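Local structure of particle-associated lyase (Acinetobacter bacteriophage AP22, 4Y9V) at residues A127-K132 with N194-E199; C156-S161 with S198-I203; K171-E176 with R190-Y195. The protein probably degrades the capsular polysaccharide of Acinetobacter baumannii as the particle-associated tailspike lyase of the phage. One frame throughout, in Å; residues are numbered along the deposited sequence. Where two conformers were deposited one is given.

Contact 1. Residues A127-K132 with N194-E199; sequences ASDIVK and NYLTSE. With EDO (1,2-ethanediol), chain D.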
loop_
_atom_site.group_PDB
_atom_site.type_symbol
_atom_site.label_atom_id
_atom_site.label_comp_id
_atom_site.label_asym_id
_atom_site.label_seq_id
_atom_site.Cartn_x
_atom_site.Cartn_y
_atom_site.Cartn_z
ATOM N N ALA A 127 -29.353 23.329 -12.574
ATOM C CA ALA A 127 -29.872 23.867 -13.814
ATOM C C ALA A 127 -29.116 23.378 -15.073
ATOM O O ALA A 127 -29.449 23.811 -16.151
ATOM C CB ALA A 127 -29.930 25.396 -13.823
ATOM N N SER A 128 -28.157 22.463 -14.922
ATOM C CA SER A 128 -27.570 21.768 -16.071
ATOM C C SER A 128 -27.323 20.324 -15.661
ATOM O O SER A 128 -27.209 20.009 -14.466
ATOM C CB SER A 128 -26.267 22.367 -16.522
ATOM O OG SER A 128 -25.285 22.388 -15.492
ATOM N N ASP A 129 -27.146 19.454 -16.633
ATOM C CA ASP A 129 -26.901 18.057 -16.347
ATOM C C ASP A 129 -25.413 17.860 -15.979
ATOM O O ASP A 129 -24.514 18.433 -16.605
ATOM C CB ASP A 129 -27.273 17.219 -17.547
ATOM C CG ASP A 129 -28.767 17.222 -17.887
ATOM O OD1 ASP A 129 -29.597 17.519 -17.032
ATOM O OD2 ASP A 129 -29.080 16.867 -19.039
ATOM N N ILE A 130 -25.188 17.050 -14.981
ATOM C CA ILE A 130 -23.853 16.655 -14.499
ATOM C C ILE A 130 -23.570 15.225 -14.953
ATOM O O ILE A 130 -24.416 14.339 -14.750
ATOM C CB ILE A 130 -23.789 16.808 -12.985
ATOM C CG1 ILE A 130 -23.897 18.279 -12.562
ATOM C CG2 ILE A 130 -22.509 16.169 -12.441
ATOM C CD1 ILE A 130 -24.046 18.475 -11.085
ATOM N N VAL A 131 -22.397 15.023 -15.522
ATOM C CA VAL A 131 -21.949 13.744 -16.062
ATOM C C VAL A 131 -20.883 13.141 -15.156
ATOM O O VAL A 131 -19.812 13.729 -14.921
ATOM C CB VAL A 131 -21.412 13.913 -17.482
ATOM C CG1 VAL A 131 -20.932 12.564 -18.037
ATOM C CG2 VAL A 131 -22.484 14.529 -18.383
ATOM N N LYS A 132 -21.153 11.924 -14.670
ATOM C CA LYS A 132 -20.263 11.169 -13.785
ATOM C C LYS A 132 -18.870 11.086 -14.400
ATOM O O LYS A 132 -18.686 10.724 -15.564
ATOM C CB LYS A 132 -20.848 9.772 -13.522
ATOM C CG LYS A 132 -19.968 8.836 -12.702
ATOM C CD LYS A 132 -20.527 7.456 -12.359
ATOM C CE LYS A 132 -19.582 6.664 -11.453
ATOM N NZ LYS A 132 -20.208 5.540 -10.717
ATOM N N ASN A 194 -24.027 11.014 -11.891
ATOM C CA ASN A 194 -24.862 11.739 -12.824
ATOM C C ASN A 194 -26.011 12.414 -12.062
ATOM O O ASN A 194 -26.625 11.782 -11.193
ATOM C CB ASN A 194 -25.508 10.766 -13.821
ATOM C CG ASN A 194 -24.456 10.055 -14.627
ATOM O OD1 ASN A 194 -23.673 10.681 -15.339
ATOM N ND2 ASN A 194 -24.393 8.733 -14.518
ATOM N N TYR A 195 -26.326 13.645 -12.432
ATOM C CA TYR A 195 -27.451 14.386 -11.857
ATOM C C TYR A 195 -28.101 15.178 -12.982
ATOM O O TYR A 195 -27.400 15.877 -13.716
ATOM C CB TYR A 195 -27.030 15.353 -10.743
ATOM C CG TYR A 195 -26.194 14.745 -9.651
ATOM C CD1 TYR A 195 -26.735 14.121 -8.540
ATOM C CD2 TYR A 195 -24.799 14.764 -9.742
ATOM C CE1 TYR A 195 -25.916 13.570 -7.568
ATOM C CE2 TYR A 195 -23.988 14.222 -8.780
ATOM C CZ TYR A 195 -24.552 13.617 -7.664
ATOM O OH TYR A 195 -23.789 13.047 -6.678
ATOM N N LEU A 196 -29.410 15.073 -13.120
ATOM C CA LEU A 196 -30.128 15.740 -14.218
ATOM C C LEU A 196 -30.950 16.910 -13.720
ATOM O O LEU A 196 -31.565 16.843 -12.647
ATOM C CB LEU A 196 -31.067 14.765 -14.919
ATOM C CG LEU A 196 -30.392 13.489 -15.444
ATOM C CD1 LEU A 196 -31.464 12.542 -16.011
ATOM C CD2 LEU A 196 -29.258 13.765 -16.432
ATOM N N THR A 197 -31.065 17.938 -14.546
ATOM C CA THR A 197 -31.909 19.079 -14.255
ATOM C C THR A 197 -33.310 18.631 -13.880
ATOM O O THR A 197 -33.921 19.186 -12.963
ATOM C CB THR A 197 -32.014 20.017 -15.459
ATOM O OG1 THR A 197 -32.481 19.309 -16.624
ATOM C CG2 THR A 197 -30.623 20.555 -15.728
ATOM N N SER A 198 -33.790 17.649 -14.677
ATOM C CA SER A 198 -35.117 17.124 -14.569
ATOM C C SER A 198 -35.403 16.386 -13.277
ATOM O O SER A 198 -36.577 16.123 -12.954
ATOM C CB SER A 198 -35.388 16.161 -15.764
ATOM O OG SER A 198 -34.553 15.015 -15.712
ATOM N N GLU A 199 -34.401 15.969 -12.547
ATOM C CA GLU A 199 -34.494 15.251 -11.305
ATOM C C GLU A 199 -34.689 16.264 -10.145
ATOM O O GLU A 199 -34.483 17.464 -10.306
ATOM C CB GLU A 199 -33.245 14.367 -11.048
ATOM C CG GLU A 199 -33.193 13.173 -12.038
ATOM C CD GLU A 199 -31.864 12.470 -12.068
ATOM O OE1 GLU A 199 -30.856 13.016 -11.619
ATOM O OE2 GLU A 199 -31.844 11.326 -12.585
HETATM C C1 EDO D . -20.633 2.135 -6.707
HETATM O O1 EDO D . -21.681 1.640 -7.430
HETATM C C2 EDO D . -19.540 2.703 -7.552
HETATM O O2 EDO D . -19.957 3.919 -8.143
#
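Ile130 and Tyr195 make a single antiparallel bridge, a hydrogen-bonded pair, between two loops of the Ig-like domain that have no regular strand of their own. The bridge illustrates how side chains can extend a short backbone pairing. Ile130 N gives a nearly straight bond to Tyr195 O (2.8 Å), and Tyr195 N returns one to Ile130 O at 3.1 Å. Beyond each end, a side-chain oxygen replaces a carbonyl. On one side Asn194 OD1 receives Lys132 N at 2.9 Å, the donor lying 50° above the amide carbonyl plane. On the other, Asp129 OD1 takes Thr197 N at 2.9 Å nearly along its C-O axis; Asp129 CG lies beside its own backbone N (chi1 -66°), which starts the carboxylate toward that amide. Lys132 NZ, ending an extended chain, donates to a 1,2-ethanediol oxygen, probably from the crystallisation liquor. Next to the bridge, Ile130 CG2 meets the edge of the Tyr195 ring at CD2, 3.8 Å away, and Ile154 of strand 151-156 touches both side chains. The pairing thus has an apolar side and a polar margin, exposed at Asp129 and Thr197. Two N-H groups are bonded by backbone carbonyls and two more by an amide and a carboxylate oxygen.

Contact 2. Residues C156-S161 with S198-I203; sequences CTDDFS and SENIVI
Cys156 and Ile201 form an antiparallel, non-hydrogen-bonded pair at the point where strand 151-156 ends and strand 201-207 begins, so this is a partly buried contact at the end of a strand pair in the Ig-like domain. Their CA atoms are 4.5 Å apart, and their side chains share one face of the sheet. There Ile201 CD1 reaches Cys156 CB at 3.6 Å, with Cys156 SG turned anti to its own backbone N (chi1 180°) and lying only slightly farther from the same methyl. One residue beyond the pair, Thr157 N donates to Asn200 O at 3.0 Å, while Cys156 CA directs its hydrogen at the same oxygen. Past this point side chains take over from the backbone. Asn200, the centre of an inverse gamma turn, crosses Asp158 at about a right angle, and in the conformer described its ND2 donates to Asp158 OD1 over 2.9 Å. The bond uses the syn lone pair of OD1 and lies almost in the amide plane, although carboxylate and amide are themselves turned 57° apart. A weak bond from Asn200 N to Asp158 OD2 gives the two oxygens separate donors on one residue. Thr157 OG1 lies over Asn200 CB at 3.3 Å. Asp158 also opens a type II turn, in which Ser161 OG donates in plane to Asp158 O (2.8 Å) and itself receives Lys171 N. Taken together, this is an antiparallel strand end within the Ig-like domain, running into a type II turn on one segment and an inverse gamma turn on the other.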
loop_
_atom_site.group_PDB
_atom_site.type_symbol
_atom_site.label_atom_id
_atom_site.label_comp_id
_atom_site.label_asym_id
_atom_site.label_seq_id
_atom_site.Cartn_x
_atom_site.Cartn_y
_atom_site.Cartn_z
ATOM N N CYS A 156 -30.017 14.663 -4.184
ATOM C CA CYS A 156 -31.295 14.240 -4.780
ATOM C C CYS A 156 -32.236 13.783 -3.681
ATOM O O CYS A 156 -31.945 12.870 -2.939
ATOM C CB CYS A 156 -31.030 13.101 -5.747
ATOM S SG CYS A 156 -32.546 12.490 -6.546
ATOM N N THR A 157 -33.421 14.440 -3.627
ATOM C CA THR A 157 -34.364 14.129 -2.559
ATOM C C THR A 157 -35.185 12.880 -2.803
ATOM O O THR A 157 -35.905 12.439 -1.904
ATOM C CB THR A 157 -35.269 15.355 -2.302
ATOM O OG1 THR A 157 -35.937 15.719 -3.494
ATOM C CG2 THR A 157 -34.486 16.565 -1.832
ATOM N N ASP A 158 -35.084 12.290 -3.992
ATOM C CA ASP A 158 -35.845 11.099 -4.380
ATOM C C ASP A 158 -35.273 9.844 -3.739
ATOM O O ASP A 158 -34.068 9.528 -3.825
ATOM C CB ASP A 158 -35.882 11.003 -5.893
ATOM C CG ASP A 158 -36.410 12.223 -6.633
ATOM O OD1 ASP A 158 -37.433 12.757 -6.172
ATOM O OD2 ASP A 158 -35.807 12.744 -7.622
ATOM N N ASP A 159 -36.136 9.041 -3.108
ATOM C CA ASP A 159 -35.752 7.770 -2.524
ATOM C C ASP A 159 -35.103 6.859 -3.583
ATOM O O ASP A 159 -35.470 6.850 -4.756
ATOM C CB ASP A 159 -36.954 7.048 -1.927
ATOM C CG ASP A 159 -37.489 7.663 -0.668
ATOM O OD1 ASP A 159 -36.934 8.672 -0.181
ATOM O OD2 ASP A 159 -38.454 7.093 -0.123
ATOM N N PHE A 160 -34.125 6.073 -3.113
ATOM C CA PHE A 160 -33.451 5.049 -3.901
ATOM C C PHE A 160 -32.627 5.648 -5.049
ATOM O O PHE A 160 -32.181 4.918 -5.919
ATOM C CB PHE A 160 -34.400 3.976 -4.470
ATOM C CG PHE A 160 -35.216 3.253 -3.433
ATOM C CD1 PHE A 160 -34.654 2.248 -2.667
ATOM C CD2 PHE A 160 -36.563 3.542 -3.246
ATOM C CE1 PHE A 160 -35.424 1.527 -1.766
ATOM C CE2 PHE A 160 -37.318 2.841 -2.322
ATOM C CZ PHE A 160 -36.755 1.814 -1.576
ATOM N N SER A 161 -32.344 6.949 -5.045
ATOM C CA SER A 161 -31.701 7.557 -6.187
ATOM C C SER A 161 -30.210 7.236 -6.292
ATOM O O SER A 161 -29.642 7.421 -7.373
ATOM C CB SER A 161 -31.963 9.065 -6.247
ATOM O OG SER A 161 -31.557 9.706 -5.028
ATOM N N SER A 198 -33.790 17.649 -14.677
ATOM C CA SER A 198 -35.117 17.124 -14.569
ATOM C C SER A 198 -35.403 16.386 -13.277
ATOM O O SER A 198 -36.577 16.123 -12.954
ATOM C CB SER A 198 -35.388 16.161 -15.764
ATOM O OG SER A 198 -34.553 15.015 -15.712
ATOM N N GLU A 199 -34.401 15.969 -12.547
ATOM C CA GLU A 199 -34.494 15.251 -11.305
ATOM C C GLU A 199 -34.689 16.264 -10.145
ATOM O O GLU A 199 -34.483 17.464 -10.306
ATOM C CB GLU A 199 -33.245 14.367 -11.048
ATOM C CG GLU A 199 -33.193 13.173 -12.038
ATOM C CD GLU A 199 -31.864 12.470 -12.068
ATOM O OE1 GLU A 199 -30.856 13.016 -11.619
ATOM O OE2 GLU A 199 -31.844 11.326 -12.585
ATOM N N ASN A 200 -35.054 15.772 -8.956
ATOM C CA ASN A 200 -35.204 16.588 -7.775
ATOM C C ASN A 200 -33.842 16.802 -7.093
ATOM O O ASN A 200 -33.516 16.142 -6.127
ATOM C CB ASN A 200 -36.185 16.006 -6.787
ATOM C CG ASN A 200 -37.594 16.230 -7.238
ATOM O OD1 ASN A 200 -37.945 17.386 -7.559
ATOM N ND2 ASN A 200 -38.415 15.219 -7.239
ATOM N N ILE A 201 -33.037 17.668 -7.721
ATOM C CA ILE A 201 -31.670 17.949 -7.269
ATOM C C ILE A 201 -31.594 19.312 -6.646
ATOM O O ILE A 201 -31.778 20.349 -7.301
ATOM C CB ILE A 201 -30.648 17.858 -8.415
ATOM C CG1 ILE A 201 -30.775 16.628 -9.278
ATOM C CG2 ILE A 201 -29.234 18.005 -7.829
ATOM C CD1 ILE A 201 -30.640 15.310 -8.528
ATOM N N VAL A 202 -31.357 19.363 -5.342
ATOM C CA VAL A 202 -31.234 20.583 -4.587
ATOM C C VAL A 202 -29.746 20.858 -4.360
ATOM O O VAL A 202 -28.909 19.952 -4.343
ATOM C CB VAL A 202 -32.016 20.566 -3.269
ATOM C CG1 VAL A 202 -33.489 20.247 -3.569
ATOM C CG2 VAL A 202 -31.450 19.587 -2.267
ATOM N N ILE A 203 -29.440 22.153 -4.159
ATOM C CA ILE A 203 -28.100 22.625 -3.864
ATOM C C ILE A 203 -28.138 23.290 -2.471
ATOM O O ILE A 203 -28.863 24.271 -2.280
ATOM C CB ILE A 203 -27.589 23.614 -4.910
ATOM C CG1 ILE A 203 -27.667 23.074 -6.344
ATOM C CG2 ILE A 203 -26.184 24.087 -4.571
ATOM C CD1 ILE A 203 -26.831 21.829 -6.609
#

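Contact 3. Residues K171-E176 with R190-Y195; sequences KGEFVE and RAYDNY
Glu173 crosses from strand 172-181 to the loop 190-195, and its side chain can be followed atom by atom. CB lies 3.8 Å from Tyr195 OH. CG, set between the backbone N and the carbonyl carbon (chi1 59°), approaches the same hydroxyl to 3.5 Å, and CD then faces both Tyr195 OH and Tyr192 N. OE1 receives the phenol proton of Tyr195 OH at 2.6 Å, using its anti lone pair and sitting at the ring edge, in plane, with carboxylate and ring planes 75° apart. OE2 turns its syn lone pair to Tyr192 N, a bond of 2.9 Å at 163°; Tyr192 N also makes a weak hydrogen bond to OE1. A water whose O lies 2.8 Å from Glu173 OE2 donates to that atom and to Arg190 O. Tyr192 presents a ring edge to OE2, while its own hydroxyl is bonded by Asn317.

Lys171, two residues earlier, passes the Tyr195 ring in the opposite direction with an extended chain. Its CB lies 3.4 Å from Asp193 OD2, and NZ donates to Asn194 O at 2.8 Å, tilted from the carbonyl plane. NZ also pairs with Glu199 and donates to a water. Between these two long side chains another water accepts from Gly172 N and donates to Asp193 OD2 (2.8 Å) and to Tyr195 OH. That hydroxyl consequently gives its proton to Glu173 and accepts from the water. The example shows how a buried interface without direct backbone pairing can be closed: one carboxylate takes donors from a phenol, a backbone amide and a water, and bridging waters join backbone groups to the side chains that span the gap.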
loop_
_atom_site.group_PDB
_atom_site.type_symbol
_atom_site.label_atom_id
_atom_site.label_comp_id
_atom_site.label_asym_id
_atom_site.label_seq_id
_atom_site.Cartn_x
_atom_site.Cartn_y
_atom_site.Cartn_z
ATOM N N LYS A 171 -28.766 9.875 -3.903
ATOM C CA LYS A 171 -27.513 10.326 -4.519
ATOM C C LYS A 171 -27.220 11.789 -4.146
ATOM O O LYS A 171 -28.107 12.585 -3.873
ATOM C CB LYS A 171 -27.509 10.084 -6.019
ATOM C CG LYS A 171 -28.505 10.875 -6.821
ATOM C CD LYS A 171 -28.374 10.587 -8.309
ATOM C CE LYS A 171 -29.371 11.358 -9.151
ATOM N NZ LYS A 171 -29.250 10.984 -10.571
ATOM N N GLY A 172 -25.926 12.112 -4.193
ATOM C CA GLY A 172 -25.450 13.450 -3.919
ATOM C C GLY A 172 -23.965 13.417 -3.643
ATOM O O GLY A 172 -23.362 12.346 -3.604
ATOM N N GLU A 173 -23.372 14.589 -3.447
ATOM C CA GLU A 173 -21.965 14.683 -3.098
ATOM C C GLU A 173 -21.663 16.090 -2.572
ATOM O O GLU A 173 -22.440 17.020 -2.778
ATOM C CB GLU A 173 -21.053 14.326 -4.293
ATOM C CG GLU A 173 -21.235 15.198 -5.517
ATOM C CD GLU A 173 -20.659 14.471 -6.727
ATOM O OE1 GLU A 173 -21.329 13.513 -7.231
ATOM O OE2 GLU A 173 -19.521 14.777 -7.155
ATOM N N PHE A 174 -20.522 16.223 -1.939
ATOM C CA PHE A 174 -20.007 17.493 -1.497
ATOM C C PHE A 174 -19.023 18.046 -2.515
ATOM O O PHE A 174 -18.222 17.286 -3.066
ATOM C CB PHE A 174 -19.268 17.348 -0.164
ATOM C CG PHE A 174 -20.104 16.844 0.997
ATOM C CD1 PHE A 174 -21.476 17.021 1.058
ATOM C CD2 PHE A 174 -19.471 16.201 2.065
ATOM C CE1 PHE A 174 -22.204 16.567 2.167
ATOM C CE2 PHE A 174 -20.202 15.744 3.161
ATOM C CZ PHE A 174 -21.562 15.934 3.191
ATOM N N VAL A 175 -19.071 19.365 -2.751
ATOM C CA VAL A 175 -18.132 20.025 -3.620
ATOM C C VAL A 175 -17.648 21.323 -2.950
ATOM O O VAL A 175 -18.352 21.905 -2.135
ATOM C CB VAL A 175 -18.684 20.320 -5.033
ATOM C CG1 VAL A 175 -19.150 19.025 -5.710
ATOM C CG2 VAL A 175 -19.804 21.353 -4.991
ATOM N N GLU A 176 -16.460 21.750 -3.361
ATOM C CA GLU A 176 -15.943 23.080 -3.034
ATOM C C GLU A 176 -15.881 23.916 -4.309
ATOM O O GLU A 176 -15.392 23.486 -5.341
ATOM C CB GLU A 176 -14.568 23.012 -2.378
ATOM C CG GLU A 176 -14.044 24.401 -2.036
ATOM C CD GLU A 176 -12.775 24.365 -1.231
ATOM O OE1 GLU A 176 -12.901 24.095 -0.037
ATOM O OE2 GLU A 176 -11.717 24.600 -1.786
ATOM N N ARG A 190 -14.021 16.235 -9.977
ATOM C CA ARG A 190 -14.910 15.767 -11.012
ATOM C C ARG A 190 -16.110 15.113 -10.343
ATOM O O ARG A 190 -16.023 14.519 -9.252
ATOM C CB ARG A 190 -14.222 14.764 -11.990
ATOM C CG ARG A 190 -12.978 15.333 -12.649
ATOM C CD ARG A 190 -13.322 16.475 -13.631
ATOM N NE ARG A 190 -12.113 17.011 -14.277
ATOM C CZ ARG A 190 -11.317 17.956 -13.760
ATOM N NH1 ARG A 190 -11.602 18.518 -12.605
ATOM N NH2 ARG A 190 -10.236 18.318 -14.415
ATOM N N ALA A 191 -17.268 15.219 -10.986
ATOM C CA ALA A 191 -18.495 14.671 -10.403
ATOM C C ALA A 191 -18.363 13.164 -10.186
ATOM O O ALA A 191 -17.874 12.430 -11.039
ATOM C CB ALA A 191 -19.640 14.916 -11.380
ATOM N N TYR A 192 -18.890 12.709 -9.047
ATOM C CA TYR A 192 -18.906 11.308 -8.725
ATOM C C TYR A 192 -20.151 10.590 -9.203
ATOM O O TYR A 192 -20.223 9.346 -9.122
ATOM C CB TYR A 192 -18.722 11.069 -7.200
ATOM C CG TYR A 192 -17.312 11.351 -6.789
ATOM C CD1 TYR A 192 -16.348 10.367 -6.861
ATOM C CD2 TYR A 192 -16.887 12.590 -6.381
ATOM C CE1 TYR A 192 -15.028 10.562 -6.541
ATOM C CE2 TYR A 192 -15.555 12.837 -6.079
ATOM C CZ TYR A 192 -14.643 11.820 -6.161
ATOM O OH TYR A 192 -13.297 12.099 -5.858
ATOM N N ASP A 193 -21.134 11.290 -9.725
ATOM C CA ASP A 193 -22.380 10.688 -10.176
ATOM C C ASP A 193 -22.989 11.576 -11.256
ATOM O O ASP A 193 -22.534 12.677 -11.511
ATOM C CB ASP A 193 -23.328 10.452 -8.982
ATOM C CG ASP A 193 -24.347 9.337 -9.113
ATOM O OD1 ASP A 193 -24.487 8.775 -10.231
ATOM O OD2 ASP A 193 -25.016 9.047 -8.087
ATOM N N ASN A 194 -24.027 11.014 -11.891
ATOM C CA ASN A 194 -24.862 11.739 -12.824
ATOM C C ASN A 194 -26.011 12.414 -12.062
ATOM O O ASN A 194 -26.625 11.782 -11.193
ATOM C CB ASN A 194 -25.508 10.766 -13.821
ATOM C CG ASN A 194 -24.456 10.055 -14.627
ATOM O OD1 ASN A 194 -23.673 10.681 -15.339
ATOM N ND2 ASN A 194 -24.393 8.733 -14.518
ATOM N N TYR A 195 -26.326 13.645 -12.432
ATOM C CA TYR A 195 -27.451 14.386 -11.857
ATOM C C TYR A 195 -28.101 15.178 -12.982
ATOM O O TYR A 195 -27.400 15.877 -13.716
ATOM C CB TYR A 195 -27.030 15.353 -10.743
ATOM C CG TYR A 195 -26.194 14.745 -9.651
ATOM C CD1 TYR A 195 -26.735 14.121 -8.540
ATOM C CD2 TYR A 195 -24.799 14.764 -9.742
ATOM C CE1 TYR A 195 -25.916 13.570 -7.568
ATOM C CE2 TYR A 195 -23.988 14.222 -8.780
ATOM C CZ TYR A 195 -24.552 13.617 -7.664
ATOM O OH TYR A 195 -23.789 13.047 -6.678
HETATM O O HOH W 1 -27.363 8.446 -11.060
HETATM O O HOH W 2 -23.990 10.247 -5.762
HETATM O O HOH W 3 -17.074 16.029 -6.989
#

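How the contacts relate
The three contacts lie within the Ig-like domain, on the same side of the chain's centre, and are tied through shared residues. Contacts 1 and 2 have centres about 10 Å apart and share Ser198 and Glu199; contacts 1 and 3, also about 10 Å apart, share Asn194 and Tyr195. Glu199 OE1 accepts from Leu196 N and forms a salt bridge with Lys171 NZ at 2.8 Å, so one carboxylate connects all three. Contact 3 is nested within the loop closed by contact 2, about 12 Å away between centres; Cys156 N and Lys171 O, 2.8 Å apart, are probably hydrogen-bonded. The chain between 156-161 and 171-176 carries Arg166, Tyr168 and Tyr169, which line the glycan pocket.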